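Local coordinates for protein beta-catenin homolog sys-1 (Caenorhabditis elegans, PDB 3C2G) that acts as a transcription coregulator of the Wnt asymmetry pathway, binding the TCF factor pop-1 directly and activating or repressing target genes, at residues H215-I226 against D275-S283; L472-L483 against V531-E541. All coordinates share one frame; numbering follows the deposited sequence.

Contact 1: H215-I226 against D275-S283; sequences HDQPPPPTGLII and DAIDGFVRS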
loop_
_atom_site.group_PDB
_atom_site.type_symbol
_atom_site.label_atom_id
_atom_site.label_comp_id
_atom_site.label_asym_id
_atom_site.label_seq_id
_atom_site.Cartn_x
_atom_site.Cartn_y
_atom_site.Cartn_z
ATOM N N HIS A 215 -1.526 23.314 -2.946
ATOM C CA HIS A 215 -0.956 21.976 -3.132
ATOM C C HIS A 215 0.288 21.937 -4.027
ATOM O O HIS A 215 0.937 20.896 -4.131
ATOM C CB HIS A 215 -2.015 21.008 -3.674
ATOM C CG HIS A 215 -3.108 20.689 -2.699
ATOM N ND1 HIS A 215 -3.927 19.587 -2.839
ATOM C CD2 HIS A 215 -3.512 21.316 -1.568
ATOM C CE1 HIS A 215 -4.793 19.557 -1.845
ATOM N NE2 HIS A 215 -4.565 20.596 -1.061
ATOM N N ASP A 216 0.619 23.059 -4.660
ATOM C CA ASP A 216 1.830 23.152 -5.484
ATOM C C ASP A 216 2.993 23.812 -4.736
ATOM O O ASP A 216 4.140 23.745 -5.180
ATOM C CB ASP A 216 1.545 23.890 -6.803
ATOM C CG ASP A 216 1.037 25.318 -6.583
ATOM O OD1 ASP A 216 -0.178 25.541 -6.768
ATOM O OD2 ASP A 216 1.844 26.206 -6.213
ATOM N N GLN A 217 2.688 24.460 -3.612
ATOM C CA GLN A 217 3.713 25.036 -2.740
ATOM C C GLN A 217 4.448 23.928 -1.968
ATOM O O GLN A 217 3.965 22.794 -1.902
ATOM C CB GLN A 217 3.085 26.007 -1.732
ATOM C CG GLN A 217 2.300 27.156 -2.332
ATOM C CD GLN A 217 3.146 28.369 -2.655
ATOM O OE1 GLN A 217 3.927 28.364 -3.605
ATOM N NE2 GLN A 217 2.975 29.428 -1.873
ATOM N N PRO A 218 5.616 24.255 -1.379
ATOM C CA PRO A 218 6.263 23.325 -0.455
ATOM C C PRO A 218 5.349 23.080 0.745
ATOM O O PRO A 218 4.872 24.047 1.345
ATOM C CB PRO A 218 7.518 24.088 -0.005
ATOM C CG PRO A 218 7.757 25.101 -1.071
ATOM C CD PRO A 218 6.401 25.493 -1.549
ATOM N N PRO A 219 5.076 21.801 1.082
ATOM C CA PRO A 219 4.224 21.540 2.238
ATOM C C PRO A 219 4.678 22.363 3.439
ATOM O O PRO A 219 5.880 22.455 3.703
ATOM C CB PRO A 219 4.422 20.049 2.484
ATOM C CG PRO A 219 4.712 19.506 1.144
ATOM C CD PRO A 219 5.515 20.552 0.436
ATOM N N PRO A 220 3.724 22.979 4.151
ATOM C CA PRO A 220 4.062 23.919 5.207
ATOM C C PRO A 220 4.741 23.222 6.386
ATOM O O PRO A 220 4.390 22.077 6.712
ATOM C CB PRO A 220 2.698 24.478 5.626
ATOM C CG PRO A 220 1.735 23.415 5.270
ATOM C CD PRO A 220 2.268 22.800 4.019
ATOM N N PRO A 221 5.728 23.901 7.004
ATOM C CA PRO A 221 6.427 23.413 8.199
ATOM C C PRO A 221 5.498 23.212 9.389
ATOM O O PRO A 221 5.869 22.524 10.336
ATOM C CB PRO A 221 7.433 24.525 8.507
ATOM C CG PRO A 221 6.941 25.729 7.749
ATOM C CD PRO A 221 6.266 25.193 6.540
ATOM N N THR A 222 4.303 23.800 9.330
ATOM C CA THR A 222 3.291 23.609 10.374
ATOM C C THR A 222 2.524 22.300 10.187
ATOM O O THR A 222 1.815 21.847 11.087
ATOM C CB THR A 222 2.270 24.781 10.424
ATOM O OG1 THR A 222 1.715 24.996 9.118
ATOM C CG2 THR A 222 2.931 26.066 10.918
ATOM N N GLY A 223 2.664 21.700 9.011
ATOM C CA GLY A 223 1.940 20.483 8.690
ATOM C C GLY A 223 2.719 19.216 8.964
ATOM O O GLY A 223 3.910 19.248 9.302
ATOM N N LEU A 224 2.043 18.090 8.777
ATOM C CA LEU A 224 2.569 16.810 9.218
ATOM C C LEU A 224 3.661 16.198 8.355
ATOM O O LEU A 224 4.414 15.357 8.832
ATOM C CB LEU A 224 1.440 15.800 9.426
ATOM C CG LEU A 224 0.640 15.990 10.710
ATOM C CD1 LEU A 224 -0.054 14.705 11.029
ATOM C CD2 LEU A 224 1.529 16.409 11.863
ATOM N N ILE A 225 3.757 16.590 7.095
ATOM C CA ILE A 225 4.782 16.013 6.268
ATOM C C ILE A 225 6.153 16.434 6.797
ATOM O O ILE A 225 7.023 15.588 7.017
ATOM C CB ILE A 225 4.582 16.335 4.767
ATOM C CG1 ILE A 225 3.341 15.608 4.248
ATOM C CG2 ILE A 225 5.797 15.926 3.966
ATOM C CD1 ILE A 225 3.111 15.736 2.756
ATOM N N ILE A 226 6.338 17.724 7.039
ATOM C CA ILE A 226 7.625 18.209 7.543
ATOM C C ILE A 226 7.898 17.669 8.957
ATOM O O ILE A 226 9.032 17.281 9.292
ATOM C CB ILE A 226 7.684 19.761 7.497
ATOM C CG1 ILE A 226 7.530 20.263 6.051
ATOM C CG2 ILE A 226 8.964 20.311 8.137
ATOM C CD1 ILE A 226 8.672 19.863 5.098
ATOM N N ASP A 275 -1.205 14.573 -5.160
ATOM C CA ASP A 275 -0.692 15.843 -4.675
ATOM C C ASP A 275 0.077 15.625 -3.373
ATOM O O ASP A 275 1.130 16.243 -3.152
ATOM C CB ASP A 275 -1.820 16.866 -4.475
ATOM C CG ASP A 275 -2.321 17.473 -5.797
ATOM O OD1 ASP A 275 -1.494 18.028 -6.563
ATOM O OD2 ASP A 275 -3.546 17.396 -6.066
ATOM N N ALA A 276 -0.439 14.723 -2.533
ATOM C CA ALA A 276 0.172 14.424 -1.254
ATOM C C ALA A 276 1.522 13.733 -1.421
ATOM O O ALA A 276 2.508 14.162 -0.817
ATOM C CB ALA A 276 -0.762 13.584 -0.401
ATOM N N ILE A 277 1.571 12.681 -2.243
ATOM C CA ILE A 277 2.829 11.952 -2.467
ATOM C C ILE A 277 3.874 12.820 -3.167
ATOM O O ILE A 277 5.064 12.698 -2.876
ATOM C CB ILE A 277 2.649 10.561 -3.178
ATOM C CG1 ILE A 277 2.446 10.725 -4.685
ATOM C CG2 ILE A 277 1.514 9.745 -2.515
ATOM C CD1 ILE A 277 2.340 9.429 -5.447
ATOM N N ASP A 278 3.437 13.716 -4.056
ATOM C CA ASP A 278 4.363 14.684 -4.678
ATOM C C ASP A 278 4.883 15.697 -3.657
ATOM O O ASP A 278 6.063 16.061 -3.689
ATOM C CB ASP A 278 3.756 15.366 -5.915
ATOM C CG ASP A 278 3.899 14.512 -7.188
ATOM O OD1 ASP A 278 5.043 14.262 -7.630
ATOM O OD2 ASP A 278 2.867 14.083 -7.752
ATOM N N GLY A 279 4.025 16.119 -2.728
ATOM C CA GLY A 279 4.464 16.990 -1.627
ATOM C C GLY A 279 5.530 16.330 -0.768
ATOM O O GLY A 279 6.518 16.951 -0.388
ATOM N N PHE A 280 5.327 15.052 -0.483
ATOM C CA PHE A 280 6.237 14.266 0.321
ATOM C C PHE A 280 7.597 14.120 -0.380
ATOM O O PHE A 280 8.671 14.284 0.235
ATOM C CB PHE A 280 5.584 12.905 0.591
ATOM C CG PHE A 280 6.417 11.974 1.425
ATOM C CD1 PHE A 280 6.669 12.251 2.764
ATOM C CD2 PHE A 280 6.932 10.805 0.872
ATOM C CE1 PHE A 280 7.427 11.383 3.535
ATOM C CE2 PHE A 280 7.690 9.923 1.639
ATOM C CZ PHE A 280 7.938 10.215 2.973
ATOM N N VAL A 281 7.555 13.847 -1.679
ATOM C CA VAL A 281 8.779 13.716 -2.442
ATOM C C VAL A 281 9.535 15.040 -2.563
ATOM O O VAL A 281 10.751 15.045 -2.498
ATOM C CB VAL A 281 8.527 13.069 -3.807
ATOM C CG1 VAL A 281 9.810 13.062 -4.667
ATOM C CG2 VAL A 281 7.970 11.644 -3.620
ATOM N N ARG A 282 8.836 16.159 -2.708
ATOM C CA ARG A 282 9.506 17.464 -2.751
ATOM C C ARG A 282 10.084 17.862 -1.385
ATOM O O ARG A 282 10.965 18.713 -1.298
ATOM C CB ARG A 282 8.573 18.565 -3.312
ATOM C CG ARG A 282 7.946 18.243 -4.704
ATOM C CD ARG A 282 7.070 19.363 -5.338
ATOM N NE ARG A 282 6.181 20.066 -4.400
ATOM C CZ ARG A 282 4.876 19.821 -4.213
ATOM N NH1 ARG A 282 4.238 18.861 -4.882
ATOM N NH2 ARG A 282 4.193 20.552 -3.335
ATOM N N SER A 283 9.603 17.243 -0.312
ATOM C CA SER A 283 10.137 17.514 1.030
ATOM C C SER A 283 11.227 16.506 1.416
ATOM O O SER A 283 11.614 16.415 2.574
ATOM C CB SER A 283 9.015 17.491 2.051
ATOM O OG SER A 283 7.866 18.143 1.529
#

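Contact 2: L472-L483 against V531-E541; sequences LRTPFVPKDGVL and VLMEQCGAEKE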
loop_
_atom_site.group_PDB
_atom_site.type_symbol
_atom_site.label_atom_id
_atom_site.label_comp_id
_atom_site.label_asym_id
_atom_site.label_seq_id
_atom_site.Cartn_x
_atom_site.Cartn_y
_atom_site.Cartn_z
ATOM N N LEU A 472 12.017 -9.592 -28.520
ATOM C CA LEU A 472 12.178 -10.059 -29.892
ATOM C C LEU A 472 12.242 -8.909 -30.885
ATOM O O LEU A 472 12.654 -9.108 -32.011
ATOM C CB LEU A 472 11.081 -11.052 -30.290
ATOM C CG LEU A 472 10.936 -12.355 -29.499
ATOM C CD1 LEU A 472 9.721 -13.082 -29.988
ATOM C CD2 LEU A 472 12.153 -13.271 -29.575
ATOM N N ARG A 473 11.858 -7.710 -30.470
ATOM C CA ARG A 473 11.945 -6.540 -31.339
ATOM C C ARG A 473 13.210 -5.743 -31.068
ATOM O O ARG A 473 13.438 -4.697 -31.671
ATOM C CB ARG A 473 10.725 -5.652 -31.164
ATOM C CG ARG A 473 9.509 -6.142 -31.910
ATOM C CD ARG A 473 8.260 -5.431 -31.443
ATOM N NE ARG A 473 8.231 -4.040 -31.877
ATOM C CZ ARG A 473 7.467 -3.093 -31.332
ATOM N NH1 ARG A 473 6.657 -3.387 -30.313
ATOM N NH2 ARG A 473 7.518 -1.847 -31.810
ATOM N N THR A 474 14.029 -6.245 -30.152
ATOM C CA THR A 474 15.282 -5.604 -29.777
ATOM C C THR A 474 16.391 -6.146 -30.679
ATOM O O THR A 474 16.689 -7.337 -30.643
ATOM C CB THR A 474 15.596 -5.881 -28.293
ATOM O OG1 THR A 474 14.591 -5.268 -27.484
ATOM C CG2 THR A 474 16.922 -5.328 -27.909
ATOM N N PRO A 475 17.003 -5.268 -31.485
ATOM C CA PRO A 475 17.946 -5.618 -32.561
ATOM C C PRO A 475 19.113 -6.510 -32.129
ATOM O O PRO A 475 19.413 -7.484 -32.814
ATOM C CB PRO A 475 18.471 -4.252 -33.024
ATOM C CG PRO A 475 17.374 -3.304 -32.696
ATOM C CD PRO A 475 16.808 -3.810 -31.388
ATOM N N PHE A 476 19.758 -6.195 -31.009
ATOM C CA PHE A 476 20.917 -6.974 -30.567
ATOM C C PHE A 476 20.575 -8.289 -29.872
ATOM O O PHE A 476 21.473 -9.054 -29.538
ATOM C CB PHE A 476 21.812 -6.148 -29.652
ATOM C CG PHE A 476 21.155 -5.746 -28.368
ATOM C CD1 PHE A 476 21.145 -6.611 -27.277
ATOM C CD2 PHE A 476 20.552 -4.497 -28.245
ATOM C CE1 PHE A 476 20.533 -6.229 -26.085
ATOM C CE2 PHE A 476 19.952 -4.113 -27.050
ATOM C CZ PHE A 476 19.942 -4.976 -25.972
ATOM N N VAL A 477 19.295 -8.558 -29.633
ATOM C CA VAL A 477 18.945 -9.804 -28.973
ATOM C C VAL A 477 18.952 -10.960 -29.979
ATOM O O VAL A 477 18.200 -10.930 -30.949
ATOM C CB VAL A 477 17.592 -9.712 -28.207
ATOM C CG1 VAL A 477 17.127 -11.083 -27.764
ATOM C CG2 VAL A 477 17.733 -8.805 -27.001
ATOM N N PRO A 478 19.811 -11.973 -29.748
ATOM C CA PRO A 478 19.832 -13.161 -30.609
ATOM C C PRO A 478 18.521 -13.934 -30.503
ATOM O O PRO A 478 18.062 -14.226 -29.397
ATOM C CB PRO A 478 20.997 -13.993 -30.054
ATOM C CG PRO A 478 21.217 -13.497 -28.684
ATOM C CD PRO A 478 20.804 -12.061 -28.660
ATOM N N LYS A 479 17.933 -14.253 -31.650
ATOM C CA LYS A 479 16.600 -14.823 -31.707
ATOM C C LYS A 479 16.575 -16.281 -32.138
ATOM O O LYS A 479 15.524 -16.938 -32.087
ATOM C CB LYS A 479 15.758 -13.986 -32.657
ATOM C CG LYS A 479 15.238 -12.730 -32.006
ATOM C CD LYS A 479 15.527 -11.523 -32.850
ATOM C CE LYS A 479 15.496 -10.282 -31.989
ATOM N NZ LYS A 479 16.531 -9.332 -32.441
ATOM N N ASP A 480 17.732 -16.792 -32.548
ATOM C CA ASP A 480 17.811 -18.094 -33.203
ATOM C C ASP A 480 17.539 -19.267 -32.267
ATOM O O ASP A 480 16.937 -20.249 -32.681
ATOM C CB ASP A 480 19.159 -18.254 -33.932
ATOM C CG ASP A 480 19.326 -17.260 -35.106
ATOM O OD1 ASP A 480 18.308 -16.705 -35.600
ATOM O OD2 ASP A 480 20.481 -17.036 -35.544
ATOM N N GLY A 481 17.971 -19.165 -31.013
ATOM C CA GLY A 481 17.751 -20.238 -30.037
ATOM C C GLY A 481 16.373 -20.315 -29.385
ATOM O O GLY A 481 16.050 -21.306 -28.733
ATOM N N VAL A 482 15.551 -19.284 -29.570
ATOM C CA VAL A 482 14.348 -19.107 -28.751
ATOM C C VAL A 482 13.285 -20.189 -28.965
ATOM O O VAL A 482 12.825 -20.811 -27.996
ATOM C CB VAL A 482 13.757 -17.687 -28.907
ATOM C CG1 VAL A 482 12.384 -17.593 -28.279
ATOM C CG2 VAL A 482 14.687 -16.663 -28.279
ATOM N N LEU A 483 12.920 -20.434 -30.221
ATOM C CA LEU A 483 11.896 -21.422 -30.528
ATOM C C LEU A 483 12.392 -22.856 -30.430
ATOM O O LEU A 483 11.654 -23.789 -30.740
ATOM C CB LEU A 483 11.279 -21.161 -31.904
ATOM C CG LEU A 483 10.357 -19.949 -32.042
ATOM C CD1 LEU A 483 9.789 -19.892 -33.430
ATOM C CD2 LEU A 483 9.225 -19.989 -31.035
ATOM N N VAL A 531 5.209 -11.184 -34.312
ATOM C CA VAL A 531 6.605 -10.905 -34.051
ATOM C C VAL A 531 7.436 -12.170 -34.217
ATOM O O VAL A 531 8.455 -12.132 -34.878
ATOM C CB VAL A 531 6.811 -10.260 -32.655
ATOM C CG1 VAL A 531 8.260 -10.222 -32.300
ATOM C CG2 VAL A 531 6.237 -8.842 -32.635
ATOM N N LEU A 532 6.980 -13.289 -33.645
ATOM C CA LEU A 532 7.690 -14.567 -33.768
ATOM C C LEU A 532 7.820 -14.984 -35.221
ATOM O O LEU A 532 8.880 -15.454 -35.643
ATOM C CB LEU A 532 6.990 -15.676 -32.991
ATOM C CG LEU A 532 7.166 -15.695 -31.471
ATOM C CD1 LEU A 532 5.986 -16.413 -30.808
ATOM C CD2 LEU A 532 8.500 -16.324 -31.061
HETATM N N MSE A 533 6.743 -14.808 -35.985
HETATM C CA MSE A 533 6.762 -15.130 -37.402
HETATM C C MSE A 533 7.865 -14.360 -38.114
HETATM O O MSE A 533 8.692 -14.961 -38.799
HETATM C CB MSE A 533 5.403 -14.867 -38.043
HETATM C CG MSE A 533 4.448 -16.014 -37.885
HETATM SE SE MSE A 533 2.613 -15.531 -38.325
HETATM C CE MSE A 533 1.812 -17.320 -38.525
ATOM N N GLU A 534 7.899 -13.047 -37.899
ATOM C CA GLU A 534 8.820 -12.162 -38.598
ATOM C C GLU A 534 10.277 -12.251 -38.119
ATOM O O GLU A 534 11.198 -12.417 -38.922
ATOM C CB GLU A 534 8.322 -10.719 -38.500
ATOM C CG GLU A 534 9.299 -9.687 -39.038
ATOM C CD GLU A 534 8.611 -8.500 -39.671
ATOM O OE1 GLU A 534 7.465 -8.194 -39.284
ATOM O OE2 GLU A 534 9.223 -7.873 -40.562
ATOM N N GLN A 535 10.466 -12.144 -36.807
ATOM C CA GLN A 535 11.777 -11.927 -36.211
ATOM C C GLN A 535 12.600 -13.191 -36.037
ATOM O O GLN A 535 13.827 -13.132 -36.000
ATOM C CB GLN A 535 11.612 -11.235 -34.867
ATOM C CG GLN A 535 12.422 -9.973 -34.749
ATOM C CD GLN A 535 11.859 -8.833 -35.566
ATOM O OE1 GLN A 535 12.608 -8.041 -36.129
ATOM N NE2 GLN A 535 10.535 -8.746 -35.641
ATOM N N CYS A 536 11.922 -14.327 -35.915
ATOM C CA CYS A 536 12.584 -15.626 -35.823
ATOM C C CYS A 536 12.523 -16.395 -37.141
ATOM O O CYS A 536 12.898 -17.557 -37.196
ATOM C CB CYS A 536 11.959 -16.468 -34.711
ATOM S SG CYS A 536 11.852 -15.654 -33.097
ATOM N N GLY A 537 12.053 -15.735 -38.198
ATOM C CA GLY A 537 11.870 -16.349 -39.512
ATOM C C GLY A 537 11.159 -17.684 -39.435
ATOM O O GLY A 537 11.611 -18.665 -40.018
ATOM N N ALA A 538 10.044 -17.718 -38.709
ATOM C CA ALA A 538 9.371 -18.974 -38.377
ATOM C C ALA A 538 7.895 -18.975 -38.749
ATOM O O ALA A 538 7.073 -19.591 -38.069
ATOM C CB ALA A 538 9.552 -19.282 -36.898
ATOM N N GLU A 539 7.562 -18.289 -39.835
ATOM C CA GLU A 539 6.185 -18.222 -40.293
ATOM C C GLU A 539 5.516 -19.602 -40.378
ATOM O O GLU A 539 4.427 -19.790 -39.841
ATOM C CB GLU A 539 6.101 -17.476 -41.619
ATOM C CG GLU A 539 4.827 -16.696 -41.781
ATOM C CD GLU A 539 4.876 -15.743 -42.952
ATOM O OE1 GLU A 539 5.485 -14.662 -42.823
ATOM O OE2 GLU A 539 4.287 -16.068 -44.003
ATOM N N LYS A 540 6.178 -20.568 -41.019
ATOM C CA LYS A 540 5.680 -21.953 -41.086
ATOM C C LYS A 540 5.429 -22.540 -39.711
ATOM O O LYS A 540 4.337 -23.006 -39.423
ATOM C CB LYS A 540 6.676 -22.861 -41.815
ATOM C CG LYS A 540 6.493 -22.956 -43.305
ATOM C CD LYS A 540 5.637 -24.154 -43.702
ATOM C CE LYS A 540 5.443 -24.214 -45.225
ATOM N NZ LYS A 540 4.628 -25.396 -45.641
ATOM N N GLU A 541 6.469 -22.520 -38.884
ATOM C CA GLU A 541 6.473 -23.143 -37.570
ATOM C C GLU A 541 5.361 -22.591 -36.672
ATOM O O GLU A 541 4.645 -23.360 -36.033
ATOM C CB GLU A 541 7.863 -22.971 -36.916
ATOM C CG GLU A 541 8.178 -23.928 -35.747
ATOM C CD GLU A 541 9.557 -23.696 -35.080
ATOM O OE1 GLU A 541 9.907 -24.471 -34.155
ATOM O OE2 GLU A 541 10.296 -22.754 -35.470
#

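Contact 1: H215-I226 against D275-S283
R282 reaches from the last turn of helix 274-282 to the backbone of the loop H215-P218. Its NH2 donates to Q217 O at 2.7 Å. Q217 O lies at the edge of the guanidinium, in its plane, while the donor sits above the carbonyl plane, 45° out of it. The same NH2 makes a weak bond to H215 O at 3.4 Å. A bend at chi3 (-41°) folds the arginine back, so that one guanidinium face lies over G279 CA. P219 wedges in beside this arm. Its CG is 3.5 Å from G279 O, and the ring also meets S283 OG. That hydroxyl donates back to G279 O at 2.6 Å, so the hydroxyl and the carbonyl that P219 covers are paired with each other. The lack of a side chain at G279 lets P219 CG come this close. In the first turn of helix 224-239, I225 points toward helix 274-282. Its CG2, anti to the backbone N, meets the edge of the F280 ring at CD1, 4.0 Å away. Its CD1 lies over the backbone of A276 and G279. I226 CD1 touches S283 CB. H215 and D275 cross at about a right angle, with ring and carboxylate 71° apart. ND1 comes to 3.8 Å from D275 CB, a packing contact. W210 of helix 202-210 stacks on the H215 ring and touches P219 and R282. The contact joins a proline-rich interhelical loop and the start of helix 224-239 to helix 274-282, within the all-helical armadillo domain of a beta-catenin.

Contact 2: L472-L483 against V531-E541
L472 and L483 close on L532 from the two ends of the 472-483 loop, the tight side of the contact. L532 CD2 lies 3.6 Å from L472 CD1 and 3.7 Å from L483 CD2. L472 CB also packs on V531 CG1 at 3.6 Å. The other branch of L483, CD1, reaches A538 CB at 3.5 Å. E541 slides past L483 in the opposite direction, its OE2 against CD1. L494 and I495 of helix 494-507 touch both L483 and L532. The outer side is looser. R473 CD crosses V531 CG2 at about a right angle, 4.1 Å apart. K479 lies alongside Q535, pointing the same way, its CD 4.0 Å from Q535 CG. Bends at chi2 (130°) and chi4 (143°) carry its NZ into its own loop. There it donates to T474 O at 2.7 Å and V477 O at 2.8 Å. With a methionine in place of K479, V477 O loses this partner and the loop would probably be less firmly held, though T474 O keeps its bond from V477 N. No hydrogen bond spans the two segments. The contact rests mostly on apolar packing, while the lysine's ammonium probably helps hold its own loop in shape.

How the contacts relate
Contacts 1 and 2 lie in series along the chain, with centres about 49 Å apart and no touch between them. They hold different helices. Contact 1 joins a loop and the start of helix 224-239 to helix 274-282. Contact 2 sets the loop after helix 457-472 on helices 515-535 and 539-544. Both are partly buried, but contact 1 has as many exposed as buried touching residues, whereas in contact 2 R473 alone is exposed. Contact 1 lies nearer the middle of the chain, and its arginine bonds across to the opposing loop. Contact 2 is farther out, and its lysine bonds within its own loop. I277 of contact 1's helix also packs on the bound peptide.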